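PDB 3TTY: beta-galactosidase from Bacillus circulans subsp. alkalophilus, which hydrolyses terminal, non-reducing beta-D-galactose residues from beta-galactosides, on a TIM-barrel glycoside hydrolase scaffold. Local coordinates for residues Thr282-Thr287 and Met633-Glu638; Ser331-Ala336 and Gly616-Glu621; Thr287-Asn292 and Lys429-Leu434. All blocks are in the same frame, centred on the assembly; numbering follows the deposited sequence.

Contact 1 (Thr282-Thr287 and Met633-Glu638)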
ATOM      1  N   THR A 282      -0.630 -14.084 -18.571  1.00 36.01           N
ATOM      2  CA  THR A 282       0.752 -14.567 -18.534  1.00 33.65           C
ATOM      3  C   THR A 282       1.305 -14.814 -19.939  1.00 23.70           C
ATOM      4  O   THR A 282       0.672 -15.483 -20.748  1.00 25.48           O
ATOM      5  CB  THR A 282       0.844 -15.868 -17.692  1.00 30.71           C
ATOM      6  OG1 THR A 282       0.381 -15.605 -16.362  1.00 38.33           O
ATOM      7  CG2 THR A 282       2.279 -16.404 -17.633  1.00 27.09           C
ATOM      8  N   PRO A 283       2.493 -14.273 -20.236  1.00 21.43           N
ATOM      9  CA  PRO A 283       3.114 -14.565 -21.535  1.00 24.62           C
ATOM     10  C   PRO A 283       3.281 -16.066 -21.784  1.00 23.50           C
ATOM     11  O   PRO A 283       3.821 -16.793 -20.940  1.00 25.02           O
ATOM     12  CB  PRO A 283       4.479 -13.883 -21.430  1.00 21.75           C
ATOM     13  CG  PRO A 283       4.278 -12.796 -20.428  1.00 23.14           C
ATOM     14  CD  PRO A 283       3.289 -13.333 -19.433  1.00 25.25           C
ATOM     15  N   PHE A 284       2.827 -16.530 -22.942  1.00 20.75           N
ATOM     16  CA  PHE A 284       2.908 -17.958 -23.265  1.00 23.49           C
ATOM     17  C   PHE A 284       4.355 -18.466 -23.231  1.00 25.97           C
ATOM     18  O   PHE A 284       4.605 -19.612 -22.837  1.00 26.88           O
ATOM     19  CB  PHE A 284       2.238 -18.256 -24.615  1.00 21.40           C
ATOM     20  CG  PHE A 284       0.891 -17.584 -24.780  1.00 29.27           C
ATOM     21  CD1 PHE A 284       0.541 -16.980 -25.980  1.00 22.26           C
ATOM     22  CD2 PHE A 284      -0.021 -17.549 -23.723  1.00 22.88           C
ATOM     23  CE1 PHE A 284      -0.691 -16.366 -26.128  1.00 24.92           C
ATOM     24  CE2 PHE A 284      -1.260 -16.927 -23.862  1.00 24.28           C
ATOM     25  CZ  PHE A 284      -1.595 -16.339 -25.064  1.00 27.91           C
ATOM     26  N   SER A 285       5.300 -17.611 -23.628  1.00 22.65           N
ATOM     27  CA  SER A 285       6.717 -17.977 -23.622  1.00 21.95           C
ATOM     28  C   SER A 285       7.241 -18.085 -22.188  1.00 24.36           C
ATOM     29  O   SER A 285       8.210 -18.801 -21.922  1.00 21.73           O
ATOM     30  CB  SER A 285       7.546 -16.964 -24.413  1.00 20.10           C
ATOM     31  OG  SER A 285       7.455 -15.668 -23.847  1.00 17.88           O
ATOM     32  N   PHE A 286       6.591 -17.378 -21.268  1.00 22.16           N
ATOM     33  CA  PHE A 286       6.943 -17.510 -19.868  1.00 21.52           C
ATOM     34  C   PHE A 286       6.538 -18.863 -19.287  1.00 21.42           C
ATOM     35  O   PHE A 286       7.342 -19.510 -18.613  1.00 20.48           O
ATOM     36  CB  PHE A 286       6.366 -16.384 -19.001  1.00 21.49           C
ATOM     37  CG  PHE A 286       6.748 -16.515 -17.555  1.00 24.75           C
ATOM     38  CD1 PHE A 286       7.974 -16.045 -17.106  1.00 25.41           C
ATOM     39  CD2 PHE A 286       5.914 -17.159 -16.656  1.00 24.41           C
ATOM     40  CE1 PHE A 286       8.351 -16.193 -15.776  1.00 26.44           C
ATOM     41  CE2 PHE A 286       6.282 -17.305 -15.323  1.00 27.70           C
ATOM     42  CZ  PHE A 286       7.506 -16.824 -14.886  1.00 25.56           C
ATOM     43  N   THR A 287       5.302 -19.303 -19.513  1.00 21.13           N
ATOM     44  CA  THR A 287       4.948 -20.607 -18.960  1.00 20.04           C
ATOM     45  C   THR A 287       5.773 -21.719 -19.631  1.00 17.35           C
ATOM     46  O   THR A 287       6.111 -22.715 -18.997  1.00 20.02           O
ATOM     47  CB  THR A 287       3.397 -20.888 -18.849  1.00 22.19           C
ATOM     48  OG1 THR A 287       3.029 -22.059 -19.598  1.00 23.44           O
ATOM     49  CG2 THR A 287       2.579 -19.713 -19.272  1.00 16.75           C
ATOM     50  N   MET A 633       2.252 -25.722 -31.675  1.00 28.50           N
ATOM     51  CA  MET A 633       1.204 -25.216 -30.811  1.00 21.87           C
ATOM     52  C   MET A 633       0.821 -23.818 -31.219  1.00 25.78           C
ATOM     53  O   MET A 633       1.615 -22.886 -31.128  1.00 30.13           O
ATOM     54  CB  MET A 633       1.649 -25.305 -29.357  1.00 22.28           C
ATOM     55  CG  MET A 633       1.949 -26.764 -28.980  1.00 25.45           C
ATOM     56  SD  MET A 633       2.979 -27.017 -27.541  1.00 30.61           S
ATOM     57  CE  MET A 633       4.550 -26.336 -28.087  1.00 22.89           C
ATOM     58  N   ASN A 634      -0.409 -23.684 -31.694  1.00 24.40           N
ATOM     59  CA  ASN A 634      -0.896 -22.410 -32.181  1.00 29.97           C
ATOM     60  C   ASN A 634      -1.650 -21.673 -31.101  1.00 29.62           C
ATOM     61  O   ASN A 634      -2.792 -22.003 -30.823  1.00 29.45           O
ATOM     62  CB  ASN A 634      -1.811 -22.621 -33.386  1.00 26.76           C
ATOM     63  CG  ASN A 634      -2.323 -21.320 -33.954  1.00 32.78           C
ATOM     64  OD1 ASN A 634      -1.870 -20.237 -33.564  1.00 30.53           O
ATOM     65  ND2 ASN A 634      -3.271 -21.411 -34.887  1.00 31.30           N
ATOM     66  N   HIS A 635      -1.017 -20.671 -30.503  1.00 27.43           N
ATOM     67  CA  HIS A 635      -1.654 -19.876 -29.458  1.00 27.69           C
ATOM     68  C   HIS A 635      -2.647 -18.834 -29.989  1.00 29.89           C
ATOM     69  O   HIS A 635      -3.424 -18.261 -29.219  1.00 25.51           O
ATOM     70  CB  HIS A 635      -0.587 -19.199 -28.588  1.00 30.16           C
ATOM     71  CG  HIS A 635       0.334 -20.167 -27.903  1.00 27.99           C
ATOM     72  ND1 HIS A 635      -0.022 -20.850 -26.762  1.00 26.14           N
ATOM     73  CD2 HIS A 635       1.596 -20.560 -28.198  1.00 25.66           C
ATOM     74  CE1 HIS A 635       0.978 -21.626 -26.385  1.00 24.94           C
ATOM     75  NE2 HIS A 635       1.973 -21.469 -27.239  1.00 24.96           N
ATOM     76  N   ASN A 636      -2.618 -18.588 -31.299  1.00 30.67           N
ATOM     77  CA  ASN A 636      -3.521 -17.610 -31.914  1.00 30.74           C
ATOM     78  C   ASN A 636      -4.976 -18.069 -31.926  1.00 29.93           C
ATOM     79  O   ASN A 636      -5.257 -19.266 -31.976  1.00 29.60           O
ATOM     80  CB  ASN A 636      -3.087 -17.290 -33.347  1.00 26.44           C
ATOM     81  CG  ASN A 636      -1.658 -16.830 -33.430  1.00 28.80           C
ATOM     82  OD1 ASN A 636      -1.361 -15.653 -33.229  1.00 29.77           O
ATOM     83  ND2 ASN A 636      -0.757 -17.753 -33.739  1.00 29.32           N
ATOM     84  N   ALA A 637      -5.898 -17.110 -31.886  1.00 35.06           N
ATOM     85  CA  ALA A 637      -7.329 -17.419 -31.945  1.00 34.39           C
ATOM     86  C   ALA A 637      -7.777 -17.663 -33.388  1.00 33.87           C
ATOM     87  O   ALA A 637      -8.970 -17.816 -33.663  1.00 33.34           O
ATOM     88  CB  ALA A 637      -8.150 -16.293 -31.311  1.00 27.07           C
ATOM     89  N   GLU A 638      -6.810 -17.702 -34.301  1.00 31.44           N
ATOM     90  CA  GLU A 638      -7.095 -17.873 -35.720  1.00 38.30           C
ATOM     91  C   GLU A 638      -6.285 -19.037 -36.283  1.00 38.07           C
ATOM     92  O   GLU A 638      -5.189 -19.339 -35.805  1.00 33.57           O
ATOM     93  CB  GLU A 638      -6.767 -16.587 -36.493  1.00 42.88           C
ATOM     94  CG  GLU A 638      -7.394 -15.302 -35.912  1.00 43.91           C
ATOM     95  CD  GLU A 638      -6.402 -14.452 -35.108  1.00 55.30           C
ATOM     96  OE1 GLU A 638      -5.176 -14.530 -35.371  1.00 50.11           O
ATOM     97  OE2 GLU A 638      -6.854 -13.698 -34.210  1.00 51.48           O
TER

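Contact 2 (Ser331-Ala336 and Gly616-Glu621)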
ATOM      1  N   SER A 331      -1.898 -28.063 -21.863  1.00 22.65           N
ATOM      2  CA  SER A 331      -1.488 -29.412 -21.450  1.00 21.02           C
ATOM      3  C   SER A 331      -0.387 -29.948 -22.359  1.00 21.47           C
ATOM      4  O   SER A 331       0.619 -30.458 -21.876  1.00 19.62           O
ATOM      5  CB  SER A 331      -2.671 -30.399 -21.457  1.00 21.07           C
ATOM      6  OG  SER A 331      -3.723 -29.972 -20.611  1.00 21.00           O
ATOM      7  N   TYR A 332      -0.582 -29.849 -23.675  1.00 20.41           N
ATOM      8  CA  TYR A 332       0.455 -30.287 -24.605  1.00 21.16           C
ATOM      9  C   TYR A 332       1.685 -29.377 -24.578  1.00 23.40           C
ATOM     10  O   TYR A 332       2.790 -29.807 -24.924  1.00 22.51           O
ATOM     11  CB  TYR A 332      -0.079 -30.434 -26.028  1.00 23.82           C
ATOM     12  CG  TYR A 332      -0.920 -31.674 -26.217  1.00 23.73           C
ATOM     13  CD1 TYR A 332      -0.383 -32.936 -25.996  1.00 24.85           C
ATOM     14  CD2 TYR A 332      -2.247 -31.583 -26.609  1.00 20.55           C
ATOM     15  CE1 TYR A 332      -1.152 -34.081 -26.153  1.00 23.46           C
ATOM     16  CE2 TYR A 332      -3.018 -32.715 -26.769  1.00 25.07           C
ATOM     17  CZ  TYR A 332      -2.464 -33.957 -26.539  1.00 23.67           C
ATOM     18  OH  TYR A 332      -3.229 -35.078 -26.710  1.00 25.77           O
ATOM     19  N   GLN A 333       1.500 -28.125 -24.168  1.00 18.71           N
ATOM     20  CA  GLN A 333       2.651 -27.261 -23.987  1.00 23.58           C
ATOM     21  C   GLN A 333       3.551 -27.839 -22.891  1.00 19.90           C
ATOM     22  O   GLN A 333       4.770 -27.863 -23.039  1.00 24.87           O
ATOM     23  CB  GLN A 333       2.258 -25.815 -23.670  1.00 22.60           C
ATOM     24  CG  GLN A 333       3.426 -24.834 -23.836  1.00 23.85           C
ATOM     25  CD  GLN A 333       3.101 -23.448 -23.319  1.00 24.39           C
ATOM     26  OE1 GLN A 333       2.363 -23.295 -22.341  1.00 20.50           O
ATOM     27  NE2 GLN A 333       3.647 -22.424 -23.979  1.00 20.16           N
ATOM     28  N   ALA A 334       2.950 -28.311 -21.805  1.00 18.07           N
ATOM     29  CA  ALA A 334       3.713 -28.956 -20.749  1.00 18.74           C
ATOM     30  C   ALA A 334       4.437 -30.187 -21.287  1.00 21.49           C
ATOM     31  O   ALA A 334       5.647 -30.350 -21.088  1.00 19.71           O
ATOM     32  CB  ALA A 334       2.825 -29.324 -19.595  1.00 19.23           C
ATOM     33  N   VAL A 335       3.704 -31.046 -21.987  1.00 20.26           N
ATOM     34  CA  VAL A 335       4.298 -32.265 -22.517  1.00 17.58           C
ATOM     35  C   VAL A 335       5.473 -31.936 -23.436  1.00 21.38           C
ATOM     36  O   VAL A 335       6.523 -32.579 -23.378  1.00 22.28           O
ATOM     37  CB  VAL A 335       3.261 -33.110 -23.282  1.00 23.13           C
ATOM     38  CG1 VAL A 335       3.921 -34.364 -23.862  1.00 15.17           C
ATOM     39  CG2 VAL A 335       2.091 -33.468 -22.363  1.00 14.40           C
ATOM     40  N   ALA A 336       5.282 -30.919 -24.272  1.00 23.35           N
ATOM     41  CA  ALA A 336       6.291 -30.450 -25.214  1.00 19.64           C
ATOM     42  C   ALA A 336       7.605 -30.096 -24.512  1.00 25.57           C
ATOM     43  O   ALA A 336       8.679 -30.169 -25.112  1.00 23.78           O
ATOM     44  CB  ALA A 336       5.764 -29.233 -25.961  1.00 19.57           C
ATOM     45  N   GLY A 616       3.300 -16.618 -32.667  1.00 30.95           N
ATOM     46  CA  GLY A 616       2.384 -17.258 -31.747  1.00 27.31           C
ATOM     47  C   GLY A 616       2.209 -18.737 -32.009  1.00 26.07           C
ATOM     48  O   GLY A 616       1.400 -19.390 -31.367  1.00 26.31           O
ATOM     49  N   VAL A 617       2.956 -19.265 -32.969  1.00 25.31           N
ATOM     50  CA  VAL A 617       2.930 -20.694 -33.217  1.00 26.60           C
ATOM     51  C   VAL A 617       4.215 -21.278 -32.660  1.00 26.93           C
ATOM     52  O   VAL A 617       5.278 -21.203 -33.278  1.00 25.12           O
ATOM     53  CB  VAL A 617       2.792 -21.029 -34.716  1.00 28.81           C
ATOM     54  CG1 VAL A 617       2.927 -22.542 -34.943  1.00 22.46           C
ATOM     55  CG2 VAL A 617       1.466 -20.505 -35.251  1.00 30.39           C
ATOM     56  N   GLU A 618       4.112 -21.853 -31.475  1.00 23.64           N
ATOM     57  CA  GLU A 618       5.280 -22.342 -30.777  1.00 23.70           C
ATOM     58  C   GLU A 618       5.693 -23.717 -31.275  1.00 24.80           C
ATOM     59  O   GLU A 618       4.859 -24.609 -31.457  1.00 22.24           O
ATOM     60  CB  GLU A 618       4.997 -22.380 -29.279  1.00 22.30           C
ATOM     61  CG  GLU A 618       6.068 -23.072 -28.463  1.00 22.76           C
ATOM     62  CD  GLU A 618       5.667 -23.199 -27.013  1.00 22.91           C
ATOM     63  OE1 GLU A 618       4.549 -22.761 -26.668  1.00 23.18           O
ATOM     64  OE2 GLU A 618       6.460 -23.752 -26.228  1.00 23.72           O
ATOM     65  N   VAL A 619       6.988 -23.889 -31.507  1.00 21.20           N
ATOM     66  CA  VAL A 619       7.497 -25.205 -31.831  1.00 22.32           C
ATOM     67  C   VAL A 619       8.593 -25.641 -30.858  1.00 23.06           C
ATOM     68  O   VAL A 619       9.532 -24.893 -30.594  1.00 21.47           O
ATOM     69  CB  VAL A 619       8.023 -25.265 -33.270  1.00 21.57           C
ATOM     70  CG1 VAL A 619       8.422 -26.690 -33.617  1.00 20.47           C
ATOM     71  CG2 VAL A 619       6.970 -24.743 -34.238  1.00 24.11           C
ATOM     72  N   ALA A 620       8.471 -26.854 -30.333  1.00 20.12           N
ATOM     73  CA  ALA A 620       9.474 -27.387 -29.429  1.00 19.72           C
ATOM     74  C   ALA A 620       9.676 -28.863 -29.713  1.00 25.41           C
ATOM     75  O   ALA A 620       8.791 -29.525 -30.251  1.00 24.35           O
ATOM     76  CB  ALA A 620       9.061 -27.167 -27.980  1.00 22.91           C
ATOM     77  N   GLU A 621      10.836 -29.389 -29.336  1.00 23.81           N
ATOM     78  CA  GLU A 621      11.203 -30.731 -29.739  1.00 25.78           C
ATOM     79  C   GLU A 621      11.572 -31.621 -28.566  1.00 26.63           C
ATOM     80  O   GLU A 621      12.295 -31.205 -27.663  1.00 29.50           O
ATOM     81  CB  GLU A 621      12.378 -30.688 -30.729  1.00 23.96           C
ATOM     82  CG  GLU A 621      12.827 -32.078 -31.208  1.00 24.33           C
ATOM     83  CD  GLU A 621      14.196 -32.067 -31.892  1.00 31.73           C
ATOM     84  OE1 GLU A 621      15.161 -31.561 -31.279  1.00 29.28           O
ATOM     85  OE2 GLU A 621      14.305 -32.552 -33.043  1.00 28.53           O
TER
HETATM   86  O   HOH W   1      11.349 -29.267 -25.605  1.00 21.25           O

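Contact 3 (Thr287-Asn292 and Lys429-Leu434)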
ATOM      1  N   THR A 287       5.302 -19.303 -19.513  1.00 21.13           N
ATOM      2  CA  THR A 287       4.948 -20.607 -18.960  1.00 20.04           C
ATOM      3  C   THR A 287       5.773 -21.719 -19.631  1.00 17.35           C
ATOM      4  O   THR A 287       6.111 -22.715 -18.997  1.00 20.02           O
ATOM      5  CB  THR A 287       3.397 -20.888 -18.849  1.00 22.19           C
ATOM      6  OG1 THR A 287       3.029 -22.059 -19.598  1.00 23.44           O
ATOM      7  CG2 THR A 287       2.579 -19.713 -19.272  1.00 16.75           C
ATOM      8  N   ALA A 288       6.160 -21.521 -20.886  1.00 18.19           N
ATOM      9  CA  ALA A 288       7.087 -22.453 -21.531  1.00 19.36           C
ATOM     10  C   ALA A 288       8.451 -22.454 -20.815  1.00 23.93           C
ATOM     11  O   ALA A 288       9.054 -23.507 -20.568  1.00 22.85           O
ATOM     12  CB  ALA A 288       7.258 -22.100 -23.011  1.00 21.55           C
ATOM     13  N   MET A 289       8.938 -21.263 -20.482  1.00 22.26           N
ATOM     14  CA  MET A 289      10.192 -21.140 -19.748  1.00 22.41           C
ATOM     15  C   MET A 289      10.114 -21.849 -18.385  1.00 21.18           C
ATOM     16  O   MET A 289      11.095 -22.449 -17.935  1.00 18.55           O
ATOM     17  CB  MET A 289      10.591 -19.663 -19.585  1.00 21.23           C
ATOM     18  CG  MET A 289      12.029 -19.469 -19.105  1.00 20.82           C
ATOM     19  SD  MET A 289      12.503 -17.751 -18.860  1.00 20.53           S
ATOM     20  CE  MET A 289      11.234 -17.202 -17.718  1.00 25.01           C
ATOM     21  N   ALA A 290       8.949 -21.797 -17.743  1.00 18.71           N
ATOM     22  CA  ALA A 290       8.760 -22.497 -16.466  1.00 20.03           C
ATOM     23  C   ALA A 290       8.765 -24.039 -16.580  1.00 19.64           C
ATOM     24  O   ALA A 290       9.414 -24.721 -15.782  1.00 17.59           O
ATOM     25  CB  ALA A 290       7.494 -21.996 -15.742  1.00 16.79           C
ATOM     26  N   HIS A 291       8.046 -24.588 -17.559  1.00 17.85           N
ATOM     27  CA  HIS A 291       8.094 -26.026 -17.786  1.00 17.28           C
ATOM     28  C   HIS A 291       9.543 -26.388 -18.070  1.00 18.50           C
ATOM     29  O   HIS A 291      10.069 -27.387 -17.567  1.00 19.01           O
ATOM     30  CB  HIS A 291       7.261 -26.443 -19.005  1.00 16.93           C
ATOM     31  CG  HIS A 291       5.781 -26.250 -18.856  1.00 18.76           C
ATOM     32  ND1 HIS A 291       5.032 -26.897 -17.899  1.00 14.64           N
ATOM     33  CD2 HIS A 291       4.903 -25.524 -19.592  1.00 18.93           C
ATOM     34  CE1 HIS A 291       3.762 -26.556 -18.030  1.00 16.56           C
ATOM     35  NE2 HIS A 291       3.659 -25.725 -19.052  1.00 18.25           N
ATOM     36  N   ASN A 292      10.170 -25.572 -18.914  1.00 18.34           N
ATOM     37  CA  ASN A 292      11.558 -25.771 -19.301  1.00 17.79           C
ATOM     38  C   ASN A 292      12.460 -25.867 -18.074  1.00 17.72           C
ATOM     39  O   ASN A 292      13.230 -26.811 -17.930  1.00 17.35           O
ATOM     40  CB  ASN A 292      12.017 -24.626 -20.201  1.00 18.63           C
ATOM     41  CG  ASN A 292      13.204 -25.000 -21.070  1.00 21.65           C
ATOM     42  OD1 ASN A 292      14.179 -25.603 -20.602  1.00 19.68           O
ATOM     43  ND2 ASN A 292      13.127 -24.642 -22.345  1.00 18.52           N
ATOM     44  N   LYS A 429      13.545 -12.168 -21.273  1.00 20.69           N
ATOM     45  CA  LYS A 429      13.740 -11.423 -22.524  1.00 20.64           C
ATOM     46  C   LYS A 429      14.604 -12.234 -23.478  1.00 22.47           C
ATOM     47  O   LYS A 429      14.387 -12.216 -24.691  1.00 21.16           O
ATOM     48  CB  LYS A 429      14.373 -10.054 -22.283  1.00 18.78           C
ATOM     49  CG  LYS A 429      13.451  -9.048 -21.625  1.00 22.39           C
ATOM     50  CD  LYS A 429      14.200  -7.774 -21.274  1.00 20.46           C
ATOM     51  CE  LYS A 429      13.246  -6.736 -20.713  1.00 20.45           C
ATOM     52  NZ  LYS A 429      13.966  -5.620 -20.082  1.00 17.50           N
ATOM     53  N   TYR A 430      15.582 -12.948 -22.926  1.00 21.84           N
ATOM     54  CA  TYR A 430      16.480 -13.751 -23.750  1.00 22.61           C
ATOM     55  C   TYR A 430      15.802 -15.048 -24.168  1.00 23.55           C
ATOM     56  O   TYR A 430      15.940 -15.491 -25.310  1.00 25.04           O
ATOM     57  CB  TYR A 430      17.813 -14.020 -23.030  1.00 18.28           C
ATOM     58  CG  TYR A 430      18.765 -12.842 -23.126  1.00 21.63           C
ATOM     59  CD1 TYR A 430      19.698 -12.752 -24.160  1.00 22.63           C
ATOM     60  CD2 TYR A 430      18.702 -11.801 -22.216  1.00 17.59           C
ATOM     61  CE1 TYR A 430      20.544 -11.655 -24.267  1.00 18.53           C
ATOM     62  CE2 TYR A 430      19.543 -10.715 -22.313  1.00 18.22           C
ATOM     63  CZ  TYR A 430      20.466 -10.645 -23.333  1.00 21.04           C
ATOM     64  OH  TYR A 430      21.301  -9.548 -23.417  1.00 16.47           O
ATOM     65  N   TYR A 431      15.063 -15.653 -23.245  1.00 20.72           N
ATOM     66  CA  TYR A 431      14.342 -16.882 -23.553  1.00 23.06           C
ATOM     67  C   TYR A 431      13.262 -16.657 -24.628  1.00 22.17           C
ATOM     68  O   TYR A 431      13.133 -17.448 -25.547  1.00 19.65           O
ATOM     69  CB  TYR A 431      13.729 -17.485 -22.294  1.00 20.12           C
ATOM     70  CG  TYR A 431      13.114 -18.850 -22.527  1.00 25.88           C
ATOM     71  CD1 TYR A 431      13.880 -20.006 -22.413  1.00 25.07           C
ATOM     72  CD2 TYR A 431      11.768 -18.983 -22.874  1.00 21.35           C
ATOM     73  CE1 TYR A 431      13.323 -21.258 -22.621  1.00 23.24           C
ATOM     74  CE2 TYR A 431      11.206 -20.232 -23.082  1.00 20.78           C
ATOM     75  CZ  TYR A 431      11.985 -21.361 -22.961  1.00 21.55           C
ATOM     76  OH  TYR A 431      11.437 -22.596 -23.177  1.00 22.44           O
ATOM     77  N   ASP A 432      12.507 -15.571 -24.487  1.00 22.51           N
ATOM     78  CA  ASP A 432      11.481 -15.166 -25.444  1.00 20.67           C
ATOM     79  C   ASP A 432      12.072 -15.103 -26.846  1.00 25.39           C
ATOM     80  O   ASP A 432      11.551 -15.709 -27.780  1.00 25.99           O
ATOM     81  CB  ASP A 432      10.953 -13.789 -25.049  1.00 21.64           C
ATOM     82  CG  ASP A 432       9.590 -13.475 -25.644  1.00 28.74           C
ATOM     83  OD1 ASP A 432       8.738 -14.387 -25.729  1.00 27.19           O
ATOM     84  OD2 ASP A 432       9.362 -12.297 -26.010  1.00 30.80           O
ATOM     85  N   ALA A 433      13.176 -14.376 -26.982  1.00 21.34           N
ATOM     86  CA  ALA A 433      13.838 -14.198 -28.264  1.00 20.73           C
ATOM     87  C   ALA A 433      14.142 -15.534 -28.932  1.00 24.76           C
ATOM     88  O   ALA A 433      14.044 -15.660 -30.151  1.00 28.73           O
ATOM     89  CB  ALA A 433      15.125 -13.373 -28.096  1.00 20.79           C
ATOM     90  N   LEU A 434      14.518 -16.530 -28.136  1.00 22.78           N
ATOM     91  CA  LEU A 434      14.764 -17.861 -28.679  1.00 24.47           C
ATOM     92  C   LEU A 434      13.428 -18.512 -29.039  1.00 26.48           C
ATOM     93  O   LEU A 434      13.261 -19.046 -30.135  1.00 22.03           O
ATOM     94  CB  LEU A 434      15.542 -18.717 -27.682  1.00 22.71           C
ATOM     95  CG  LEU A 434      17.021 -18.326 -27.480  1.00 24.84           C
ATOM     96  CD1 LEU A 434      17.502 -18.666 -26.081  1.00 18.46           C
ATOM     97  CD2 LEU A 434      17.905 -19.011 -28.508  1.00 21.73           C
TER

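Contact 1 (Thr282-Thr287 and Met633-Glu638)
Phe284 and His635 face each other with their CA atoms 7.9 Å apart, Phe284 in the first turn of helix 284-296 and His635 just past the end of strand 627-634, so the start of a TIM-barrel helix meets the turn that follows this strand of the C-terminal beta domain. Pro283 stands at the N-cap of that helix, and its O receives the N-H of Thr287. No hydrogen bond crosses between the two segments; the contact is aromatic. The ring planes of Phe284 and His635 differ by only 16°, yet the offset is large, with centroids 4.8 Å apart, and little of either ring covers the other. What sits over the centre of the imidazole is instead the CB of Phe284, a CH-pi contact 4.0 Å from the His635 ring centroid. In return, Phe284 CD1 lies 3.6 Å from His635 CB. In both residues CG is anti to the carbonyl carbon (chi1 -46° in Phe284), which swings each ring back beside its own backbone N and leaves CB of Phe284, rather than its ring, above the imidazole. Behind His635, the Asn634 side chain shapes the turn: its OD1 accepts from Asn636 N at 2.9 Å, an Asx turn, and also from Asn636 ND2. Histidine suits this place because it offers a flat face to Phe284 while its NE2 hydrogen-bonds Glu618 OE1. With an alanine here, Phe284 is likely to lose its flat partner and Glu618 OE1 one of its donors. The contact thus couples an apolar ring to an imidazole that the Glu618 carboxylate would probably polarise, favouring its protonated form.

Contact 2 (Ser331-Ala336 and Gly616-Glu621)
Glu618 OE1 is gripped by two N-H groups: Gln333 NE2, 2.9 Å away, and His635 NE2 from the turn after the neighbouring strand. The contact sets the last turns of TIM-barrel helix 326-336 against strand 617-624, an edge strand of the antiparallel C-terminal sheet. Gln333 reaches OE1 on its syn lone pair, the side of the other carboxylate oxygen, with an N-H...O angle of 152°. The side chains of Gln333 and Glu618, extended beyond CG, cross at about a right angle, leaving amide and carboxylate planes 65° apart. With CG anti to the backbone N (chi1 171°), Glu618 stretches straight from its strand toward the helix. Its OE2 takes a bond from NE2 of His337, the residue after Ala336, so both oxygens of this buried carboxylate are satisfied; the two histidines would probably stabilise its negative charge. Glutamine suits the helix side because its amide can donate to Glu618 and also to Phe284 O. Farther along, small residues let the backbones come close: Ala336 CA lies 6.1 Å from Ala620 CA, and Ala336 CB 4.4 Å from Ala620 CB. There a water donates to both carbonyls, 2.9 Å from Ala336 O and 3.0 Å from Glu621 O.

Contact 3 (Thr287-Asn292 and Lys429-Leu434)
With CG anti to the backbone N (chi1 -173°), Tyr431 sends its ring out from helix 423-435, and the same setting in Met289 and Asn292 brings them round it. Here TIM-barrel helix 284-296 packs across a trimerisation-domain helix, the axes of the short segments 10.5 Å apart at closest approach and close to perpendicular. Tyr431 bridges that gap. Met289 slides past it in the opposite direction, its CG over one ring face in a CH-pi contact, 3.7 Å from the Tyr431 centroid. The thioether, bent at chi3, forms an oblique Met-aromatic contact, Met289 SD lying 4.5 Å from the Tyr431 ring centroid and 37° off its normal. Methionine fits because its flexible chain follows the tyrosine side chain: CB against CD2 and CE2, CG over the ring near CG, SD out to CB. Ala288 sets its lone methyl beside the phenol, CB 4.2 Å from Tyr431 OH, where a longer side chain would probably crowd the hydroxyl. Asn292 approaches at the ring edge, its amide plane 87° from the ring plane. The same amide also donates to Thr441 O and accepts from Met443 N, tying the pair to strand 441-444. The bond that completes the bridge runs from Asn292 ND2 to Tyr431 OH, 2.8 Å long.

Overall arrangement
Three domains meet in this region. Helix 284-296 serves both contact 1, at its first turn, and contact 3, one turn on, with Thr287 common to the two; helix 326-336 carries the barrel side of contact 2. Contacts 1 and 2 also share the antiparallel C-terminal sheet through neighbouring strands 617-624 and 627-634. The centres lie about 9 Å (contacts 1 and 2), 11 Å (2 and 3) and 12 Å (1 and 3) apart. Along the chain, contacts 2 and 3 are both nested inside the loop closed by contact 1, and their segments alternate. Ser285 further links to Asp432 by a probable hydrogen bond. Barrel, trimerisation domain and C-terminal domain are thereby joined within one subunit.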